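Local atomic coordinates of putative phytoene/squalene synthase YisP (Bacillus subtilis subsp. subtilis, PDB entry 3WE9), a protein that hydrolyses farnesyl diphosphate to farnesol and diphosphate and takes part in biofilm formation. Residues D119-Y124 against E206-E211; I177-M182 against A190-G195. All coordinates share one frame; numbering follows the deposited sequence.

Contact 1: residues D119-Y124 against E206-E211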
loop_
_atom_site.group_PDB
_atom_site.type_symbol
_atom_site.label_atom_id
_atom_site.label_comp_id
_atom_site.label_asym_id
_atom_site.label_seq_id
_atom_site.Cartn_x
_atom_site.Cartn_y
_atom_site.Cartn_z
ATOM N N ASP A 119 -7.106 -2.662 -16.890
ATOM C CA ASP A 119 -7.752 -1.464 -16.350
ATOM C C ASP A 119 -8.573 -1.771 -15.107
ATOM O O ASP A 119 -8.646 -0.959 -14.187
ATOM C CB ASP A 119 -8.662 -0.811 -17.397
ATOM C CG ASP A 119 -7.911 0.117 -18.335
ATOM O OD1 ASP A 119 -6.705 0.346 -18.112
ATOM O OD2 ASP A 119 -8.535 0.626 -19.293
ATOM N N GLU A 120 -9.198 -2.942 -15.080
ATOM C CA GLU A 120 -10.001 -3.323 -13.931
ATOM C C GLU A 120 -9.118 -3.482 -12.685
ATOM O O GLU A 120 -9.496 -3.063 -11.588
ATOM C CB GLU A 120 -10.754 -4.623 -14.226
ATOM C CG GLU A 120 -11.815 -4.966 -13.196
ATOM C CD GLU A 120 -12.724 -6.100 -13.638
ATOM O OE1 GLU A 120 -13.603 -6.498 -12.842
ATOM O OE2 GLU A 120 -12.565 -6.592 -14.778
ATOM N N LEU A 121 -7.946 -4.090 -12.853
ATOM C CA LEU A 121 -7.026 -4.262 -11.730
ATOM C C LEU A 121 -6.510 -2.891 -11.279
ATOM O O LEU A 121 -6.431 -2.614 -10.083
ATOM C CB LEU A 121 -5.837 -5.141 -12.137
ATOM C CG LEU A 121 -4.748 -5.332 -11.071
ATOM C CD1 LEU A 121 -5.316 -6.046 -9.852
ATOM C CD2 LEU A 121 -3.595 -6.131 -11.662
ATOM N N LEU A 122 -6.161 -2.045 -12.246
ATOM C CA LEU A 122 -5.647 -0.705 -11.960
ATOM C C LEU A 122 -6.680 0.158 -11.254
ATOM O O LEU A 122 -6.354 0.908 -10.333
ATOM C CB LEU A 122 -5.213 -0.008 -13.255
ATOM C CG LEU A 122 -4.046 -0.643 -14.017
ATOM C CD1 LEU A 122 -3.751 0.154 -15.285
ATOM C CD2 LEU A 122 -2.826 -0.684 -13.108
ATOM N N MET A 123 -7.927 0.054 -11.696
ATOM C CA MET A 123 -9.012 0.822 -11.102
ATOM C C MET A 123 -9.182 0.381 -9.657
ATOM O O MET A 123 -9.457 1.192 -8.769
ATOM C CB MET A 123 -10.307 0.592 -11.892
ATOM C CG MET A 123 -11.551 1.229 -11.280
ATOM S SD MET A 123 -11.398 2.995 -10.939
ATOM C CE MET A 123 -10.987 3.621 -12.523
ATOM N N TYR A 124 -9.003 -0.910 -9.418
ATOM C CA TYR A 124 -9.130 -1.428 -8.068
ATOM C C TYR A 124 -8.000 -0.942 -7.159
ATOM O O TYR A 124 -8.232 -0.593 -6.002
ATOM C CB TYR A 124 -9.143 -2.946 -8.069
ATOM C CG TYR A 124 -9.376 -3.489 -6.692
ATOM C CD1 TYR A 124 -10.544 -3.175 -5.997
ATOM C CD2 TYR A 124 -8.423 -4.281 -6.060
ATOM C CE1 TYR A 124 -10.760 -3.633 -4.708
ATOM C CE2 TYR A 124 -8.631 -4.746 -4.765
ATOM C CZ TYR A 124 -9.800 -4.420 -4.100
ATOM O OH TYR A 124 -10.025 -4.889 -2.828
ATOM N N GLU A 206 5.272 -9.973 -14.930
ATOM C CA GLU A 206 6.144 -8.853 -15.271
ATOM C C GLU A 206 5.396 -7.732 -16.000
ATOM O O GLU A 206 5.723 -6.556 -15.854
ATOM C CB GLU A 206 7.329 -9.338 -16.116
ATOM C CG GLU A 206 8.348 -10.207 -15.351
ATOM C CD GLU A 206 9.075 -9.451 -14.238
ATOM O OE1 GLU A 206 8.977 -8.208 -14.194
ATOM O OE2 GLU A 206 9.755 -10.098 -13.407
ATOM N N TYR A 207 4.382 -8.098 -16.773
ATOM C CA TYR A 207 3.601 -7.100 -17.500
ATOM C C TYR A 207 2.896 -6.185 -16.498
ATOM O O TYR A 207 2.830 -4.970 -16.696
ATOM C CB TYR A 207 2.574 -7.780 -18.408
ATOM C CG TYR A 207 1.946 -6.856 -19.434
ATOM C CD1 TYR A 207 2.648 -6.475 -20.579
ATOM C CD2 TYR A 207 0.650 -6.374 -19.266
ATOM C CE1 TYR A 207 2.070 -5.637 -21.537
ATOM C CE2 TYR A 207 0.060 -5.534 -20.214
ATOM C CZ TYR A 207 0.776 -5.173 -21.348
ATOM O OH TYR A 207 0.191 -4.366 -22.298
ATOM N N ILE A 208 2.375 -6.775 -15.423
ATOM C CA ILE A 208 1.690 -6.020 -14.377
ATOM C C ILE A 208 2.723 -5.289 -13.509
ATOM O O ILE A 208 2.506 -4.147 -13.099
ATOM C CB ILE A 208 0.827 -6.964 -13.487
ATOM C CG1 ILE A 208 -0.209 -7.684 -14.361
ATOM C CG2 ILE A 208 0.122 -6.172 -12.377
ATOM C CD1 ILE A 208 -0.959 -8.797 -13.643
ATOM N N ALA A 209 3.856 -5.943 -13.243
ATOM C CA ALA A 209 4.909 -5.324 -12.431
ATOM C C ALA A 209 5.451 -4.070 -13.140
ATOM O O ALA A 209 5.851 -3.095 -12.493
ATOM C CB ALA A 209 6.049 -6.331 -12.182
ATOM N N PHE A 210 5.458 -4.106 -14.469
ATOM C CA PHE A 210 5.927 -2.974 -15.273
ATOM C C PHE A 210 5.099 -1.725 -14.940
ATOM O O PHE A 210 5.641 -0.625 -14.791
ATOM C CB PHE A 210 5.803 -3.301 -16.766
ATOM C CG PHE A 210 6.404 -2.261 -17.664
ATOM C CD1 PHE A 210 7.750 -2.316 -18.014
ATOM C CD2 PHE A 210 5.630 -1.210 -18.143
ATOM C CE1 PHE A 210 8.319 -1.338 -18.829
ATOM C CE2 PHE A 210 6.190 -0.222 -18.960
ATOM C CZ PHE A 210 7.536 -0.290 -19.301
ATOM N N GLU A 211 3.784 -1.900 -14.842
ATOM C CA GLU A 211 2.878 -0.807 -14.497
ATOM C C GLU A 211 3.160 -0.298 -13.081
ATOM O O GLU A 211 3.250 0.906 -12.847
ATOM C CB GLU A 211 1.427 -1.291 -14.580
ATOM C CG GLU A 211 0.944 -1.540 -16.001
ATOM C CD GLU A 211 0.405 -0.277 -16.658
ATOM O OE1 GLU A 211 0.832 0.831 -16.270
ATOM O OE2 GLU A 211 -0.448 -0.395 -17.567
#
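The carboxylate of Glu211 is the flat group here, and the branch tip of Leu122 lies over one of its faces. Leu122 CD1 sits almost straight above Glu211 OE2, at 4.1 Å. This is plain van der Waals packing of a methyl on an oxygen. Glu211 bends at chi2 (-86°), which turns the carboxylate aside from the direction in which CB leaves the helix. The two side chains cross at about a right angle. Asp119 OD1 is 6.3 Å from Glu211 OE2. Two like charges that close may disfavour each other somewhat. Both segments are helical, in an all-helical fold of the phytoene/squalene synthase family, and they belong to helices 118-140 and 199-221. The other pair is wholly apolar: Ile208, about a turn before Glu211, meets Leu121, the residue just before Leu122. Leu121 CD2 meets Ile208 CG2 at 3.8 Å, again with the side chains crossed. With CG of Leu121 turned opposite the backbone N (chi1 176°), CD2 points at Ile208. Both residues are buried. Helix 145-165 packs against this apolar pair: Phe164 touches Leu121 and Leu165 touches Ile208. Leu118 adds a further contact to Glu211.

Contact 2: residues I177-M182 against A190-G195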
loop_
_atom_site.group_PDB
_atom_site.type_symbol
_atom_site.label_atom_id
_atom_site.label_comp_id
_atom_site.label_asym_id
_atom_site.label_seq_id
_atom_site.Cartn_x
_atom_site.Cartn_y
_atom_site.Cartn_z
ATOM N N ILE A 177 -5.906 -11.361 -11.185
ATOM C CA ILE A 177 -5.036 -11.438 -12.361
ATOM C C ILE A 177 -5.920 -11.217 -13.599
ATOM O O ILE A 177 -6.870 -11.968 -13.834
ATOM C CB ILE A 177 -4.356 -12.815 -12.481
ATOM C CG1 ILE A 177 -3.528 -13.092 -11.222
ATOM C CG2 ILE A 177 -3.475 -12.854 -13.730
ATOM C CD1 ILE A 177 -3.079 -14.527 -11.096
ATOM N N PRO A 178 -5.617 -10.182 -14.399
ATOM C CA PRO A 178 -6.384 -9.854 -15.605
ATOM C C PRO A 178 -6.372 -10.955 -16.658
ATOM O O PRO A 178 -5.323 -11.309 -17.195
ATOM C CB PRO A 178 -5.717 -8.573 -16.098
ATOM C CG PRO A 178 -5.152 -7.974 -14.857
ATOM C CD PRO A 178 -4.569 -9.174 -14.170
ATOM N N ARG A 179 -7.553 -11.490 -16.957
ATOM C CA ARG A 179 -7.670 -12.554 -17.943
ATOM C C ARG A 179 -7.189 -12.139 -19.331
ATOM O O ARG A 179 -6.704 -12.975 -20.100
ATOM C CB ARG A 179 -9.116 -13.066 -17.995
ATOM C CG ARG A 179 -9.383 -14.264 -17.074
ATOM C CD ARG A 179 -8.855 -14.053 -15.650
ATOM N NE ARG A 179 -9.098 -15.228 -14.816
ATOM C CZ ARG A 179 -8.758 -15.331 -13.534
ATOM N NH1 ARG A 179 -8.146 -14.324 -12.907
ATOM N NH2 ARG A 179 -9.041 -16.447 -12.872
ATOM N N GLN A 180 -7.323 -10.858 -19.663
ATOM C CA GLN A 180 -6.864 -10.385 -20.969
ATOM C C GLN A 180 -5.339 -10.376 -21.018
ATOM O O GLN A 180 -4.746 -10.578 -22.076
ATOM C CB GLN A 180 -7.398 -8.981 -21.270
ATOM C CG GLN A 180 -8.865 -8.947 -21.663
ATOM C CD GLN A 180 -9.166 -9.876 -22.819
ATOM O OE1 GLN A 180 -8.619 -9.725 -23.915
ATOM N NE2 GLN A 180 -10.034 -10.854 -22.581
ATOM N N VAL A 181 -4.704 -10.134 -19.877
ATOM C CA VAL A 181 -3.247 -10.139 -19.828
ATOM C C VAL A 181 -2.789 -11.602 -19.909
ATOM O O VAL A 181 -1.841 -11.927 -20.620
ATOM C CB VAL A 181 -2.716 -9.484 -18.524
ATOM C CG1 VAL A 181 -1.198 -9.627 -18.448
ATOM C CG2 VAL A 181 -3.090 -8.000 -18.499
ATOM N N MET A 182 -3.476 -12.484 -19.192
ATOM C CA MET A 182 -3.138 -13.898 -19.239
ATOM C C MET A 182 -3.212 -14.392 -20.684
ATOM O O MET A 182 -2.313 -15.088 -21.161
ATOM C CB MET A 182 -4.106 -14.714 -18.381
ATOM C CG MET A 182 -3.865 -14.617 -16.884
ATOM S SD MET A 182 -5.284 -15.208 -15.949
ATOM C CE MET A 182 -5.334 -16.961 -16.405
ATOM N N ALA A 190 -6.378 -23.084 -16.267
ATOM C CA ALA A 190 -5.916 -24.335 -15.666
ATOM C C ALA A 190 -4.548 -24.139 -15.016
ATOM O O ALA A 190 -4.307 -24.637 -13.915
ATOM C CB ALA A 190 -5.845 -25.438 -16.720
ATOM N N ASP A 191 -3.652 -23.434 -15.706
ATOM C CA ASP A 191 -2.314 -23.158 -15.171
ATOM C C ASP A 191 -2.491 -22.426 -13.840
ATOM O O ASP A 191 -1.930 -22.811 -12.814
ATOM C CB ASP A 191 -1.502 -22.222 -16.089
ATOM C CG ASP A 191 -1.035 -22.871 -17.382
ATOM O OD1 ASP A 191 -0.811 -24.097 -17.408
ATOM O OD2 ASP A 191 -0.858 -22.121 -18.378
ATOM N N LEU A 192 -3.271 -21.350 -13.887
ATOM C CA LEU A 192 -3.534 -20.520 -12.717
ATOM C C LEU A 192 -4.092 -21.303 -11.533
ATOM O O LEU A 192 -3.623 -21.154 -10.403
ATOM C CB LEU A 192 -4.506 -19.389 -13.082
ATOM C CG LEU A 192 -4.955 -18.457 -11.950
ATOM C CD1 LEU A 192 -3.738 -17.762 -11.340
ATOM C CD2 LEU A 192 -5.941 -17.432 -12.486
ATOM N N GLN A 193 -5.097 -22.131 -11.785
ATOM C CA GLN A 193 -5.700 -22.907 -10.709
ATOM C C GLN A 193 -4.672 -23.828 -10.057
ATOM O O GLN A 193 -4.706 -24.043 -8.845
ATOM C CB GLN A 193 -6.885 -23.723 -11.232
ATOM C CG GLN A 193 -7.662 -24.441 -10.128
ATOM C CD GLN A 193 -8.989 -25.001 -10.611
ATOM O OE1 GLN A 193 -9.866 -24.256 -11.054
ATOM N NE2 GLN A 193 -9.145 -26.319 -10.526
ATOM N N LYS A 194 -3.757 -24.359 -10.865
ATOM C CA LYS A 194 -2.703 -25.247 -10.378
ATOM C C LYS A 194 -1.555 -24.460 -9.753
ATOM O O LYS A 194 -0.689 -25.031 -9.090
ATOM C CB LYS A 194 -2.141 -26.092 -11.527
ATOM C CG LYS A 194 -2.881 -27.390 -11.796
ATOM C CD LYS A 194 -2.335 -28.099 -13.034
ATOM C CE LYS A 194 -2.698 -27.347 -14.310
ATOM N NZ LYS A 194 -2.220 -28.037 -15.548
ATOM N N GLY A 195 -1.545 -23.152 -9.985
ATOM C CA GLY A 195 -0.480 -22.325 -9.457
ATOM C C GLY A 195 0.807 -22.612 -10.206
ATOM O O GLY A 195 1.897 -22.614 -9.625
#
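Arg179 NH1 is held by two backbone carbonyls, Ile177 O and Lys174 O. The bond from Arg179 NH1 to Ile177 O is 2.8 Å, with an N-H...O angle of 154°. It lies in the carbonyl plane, on a lone pair, and the oxygen sits at the edge of the guanidinium, close to its plane. The setting is two short helices joined by a turn. Pro178 is the N-cap of helix 179-185, and a Schellman motif at Gly195 ends helix 189-194. Gly195 has positive phi, and its N bonds back to Leu192 O at 2.9 Å. Arg179 NE also forms a salt bridge with Glu189. Together these partners should fix the rotation of the guanidinium. The CD2 methyl of Leu192 lies over one face of it, displaced toward NH2: Leu192 CD2 is 3.3 Å from Arg179 NH2 and 3.7 Å from Arg179 CZ. The other branch of Leu192 points at Ile177, and the two side chains meet tip to tip. The separation of 3.3 Å between Ile177 CD1 and Leu192 CD1 is tighter than usual for two carbons, so its exact value is doubtful. Phe256 touches Leu192 from a loop. Met182 bends at chi3 (65°) and crosses Leu192 at about a right angle, with Met182 CE 4.0 Å from Leu192 CD2.

The centres of contacts 1 and 2 are about 14 Å apart, on the same side of the chain's centre. Contact 2 lies within the sequence between the two segments of contact 1. Segment 177-182 joins them. Pro178 packs on both helices of contact 1: its CD is 3.7 Å from Ile208 CD1, and its CG is 4.0 Å from Leu121 CB. A turn further on, Val181 CG1 lies 3.8 Å from Tyr207 CD2. Helix 189-194 is followed in the chain, after a short connection, by helix 199-221, which carries 206-211. Contact 2 lies farther out, about 23 Å from the chain's centre, against about 14 Å for contact 1, both measured between centres.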